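Local coordinates for arginine decarboxylase, A207R protein (Paramecium bursaria Chlorella virus 1, PDB 2NVA) that decarboxylates arginine to agmatine with pyridoxal 5'-phosphate as cofactor, at residues K75-Q79 with I80-P84. Residues are numbered along the deposited sequence; the frame is centred on the assembly and turned at random.
Sequences KKVIQ and IGVSP
Val77 and Val82 meet where helix 71-80 ends and the chain turns toward strand 87-89. CB of Val82 lies 3.5 Å from Val77 CG1. Val82 CG2 comes 3.5 Å from Val77 O and also touches Val77 CG1. Val82 CG1 is 3.9 Å from Val77 CG1. The Val77 methyl that does this is anti to the backbone N (chi1 171°), which places it against Val82. Phe66 of strand 65-68 touches both valines. The turn is a Schellman motif. Val82 N bonds weakly to Val77 O at 3.4 Å, and Gly81 N bonds to Ile78 O at 2.9 Å. Gly81, with positive phi (106°), is the first residue to leave the helical conformation. Ile80 sets its CG1 3.3 Å from Lys76 O, and its side chain packs on helix 53-61. Further along the loop, Ile78 CD1 meets Pro84 CG at 3.8 Å, the two side chains crossing at about a right angle. The chemistry is that of a C-cap: backbone bonds turn the chain, and apolar contacts hold the exit loop against the helix on the outer layer of the barrel.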
loop_
_atom_site.group_PDB
_atom_site.type_symbol
_atom_site.label_atom_id
_atom_site.label_comp_id
_atom_site.label_asym_id
_atom_site.label_seq_id
_atom_site.Cartn_x
_atom_site.Cartn_y
_atom_site.Cartn_z
ATOM N N LYS A 75 -7.911 -12.651 16.777
ATOM C CA LYS A 75 -7.051 -13.844 16.905
ATOM C C LYS A 75 -5.650 -13.504 17.423
ATOM O O LYS A 75 -5.117 -14.217 18.284
ATOM C CB LYS A 75 -6.933 -14.556 15.550
ATOM C CG LYS A 75 -8.219 -15.218 15.094
ATOM C CD LYS A 75 -8.081 -15.813 13.680
ATOM C CE LYS A 75 -9.481 -16.190 13.145
ATOM N NZ LYS A 75 -9.375 -17.083 11.938
ATOM N N LYS A 76 -5.057 -12.435 16.883
ATOM C CA LYS A 76 -3.711 -11.972 17.289
ATOM C C LYS A 76 -3.667 -11.684 18.784
ATOM O O LYS A 76 -2.743 -12.105 19.464
ATOM C CB LYS A 76 -3.274 -10.704 16.525
ATOM C CG LYS A 76 -2.918 -10.952 15.072
ATOM C CD LYS A 76 -2.326 -9.700 14.407
ATOM C CE LYS A 76 -1.723 -10.033 13.015
ATOM N NZ LYS A 76 -2.782 -10.392 11.982
ATOM N N VAL A 77 -4.678 -10.964 19.272
ATOM C CA VAL A 77 -4.758 -10.558 20.677
ATOM C C VAL A 77 -4.994 -11.768 21.597
ATOM O O VAL A 77 -4.351 -11.895 22.661
ATOM C CB VAL A 77 -5.832 -9.447 20.867
ATOM C CG1 VAL A 77 -6.096 -9.153 22.347
ATOM C CG2 VAL A 77 -5.385 -8.172 20.128
ATOM N N ILE A 78 -5.902 -12.651 21.181
ATOM C CA ILE A 78 -6.175 -13.889 21.927
ATOM C C ILE A 78 -4.923 -14.772 22.031
ATOM O O ILE A 78 -4.609 -15.311 23.095
ATOM C CB ILE A 78 -7.386 -14.665 21.330
ATOM C CG1 ILE A 78 -8.675 -13.865 21.574
ATOM C CG2 ILE A 78 -7.486 -16.091 21.927
ATOM C CD1 ILE A 78 -9.931 -14.458 20.908
ATOM N N GLN A 79 -4.195 -14.878 20.930
ATOM C CA GLN A 79 -2.952 -15.662 20.901
ATOM C C GLN A 79 -1.861 -15.137 21.853
ATOM O O GLN A 79 -1.006 -15.905 22.293
ATOM C CB GLN A 79 -2.429 -15.790 19.462
ATOM C CG GLN A 79 -2.849 -17.109 18.766
ATOM C CD GLN A 79 -4.124 -17.001 17.903
ATOM O OE1 GLN A 79 -4.042 -17.047 16.649
ATOM N NE2 GLN A 79 -5.304 -16.839 18.553
ATOM N N ILE A 80 -1.898 -13.841 22.155
ATOM C CA ILE A 80 -1.012 -13.192 23.135
ATOM C C ILE A 80 -1.368 -13.624 24.573
ATOM O O ILE A 80 -0.527 -13.555 25.489
ATOM C CB ILE A 80 -1.090 -11.626 22.974
ATOM C CG1 ILE A 80 -0.429 -11.155 21.663
ATOM C CG2 ILE A 80 -0.499 -10.879 24.168
ATOM C CD1 ILE A 80 1.042 -11.595 21.471
ATOM N N GLY A 81 -2.617 -14.072 24.766
ATOM C CA GLY A 81 -3.109 -14.506 26.077
ATOM C C GLY A 81 -4.079 -13.537 26.748
ATOM O O GLY A 81 -4.397 -13.688 27.925
ATOM N N VAL A 82 -4.573 -12.556 25.991
ATOM C CA VAL A 82 -5.503 -11.569 26.520
ATOM C C VAL A 82 -6.889 -12.190 26.512
ATOM O O VAL A 82 -7.249 -12.877 25.553
ATOM C CB VAL A 82 -5.520 -10.298 25.632
ATOM C CG1 VAL A 82 -6.456 -9.221 26.203
ATOM C CG2 VAL A 82 -4.110 -9.743 25.448
ATOM N N SER A 83 -7.663 -11.947 27.566
ATOM C CA SER A 83 -9.074 -12.336 27.577
ATOM C C SER A 83 -9.865 -11.586 26.506
ATOM O O SER A 83 -9.715 -10.377 26.376
ATOM C CB SER A 83 -9.703 -12.049 28.941
ATOM O OG SER A 83 -11.086 -12.370 28.910
ATOM N N PRO A 84 -10.703 -12.298 25.732
ATOM C CA PRO A 84 -11.595 -11.611 24.785
ATOM C C PRO A 84 -12.511 -10.574 25.459
ATOM O O PRO A 84 -13.020 -9.678 24.775
ATOM C CB PRO A 84 -12.422 -12.756 24.191
ATOM C CG PRO A 84 -11.537 -13.958 24.315
ATOM C CD PRO A 84 -10.837 -13.767 25.645
#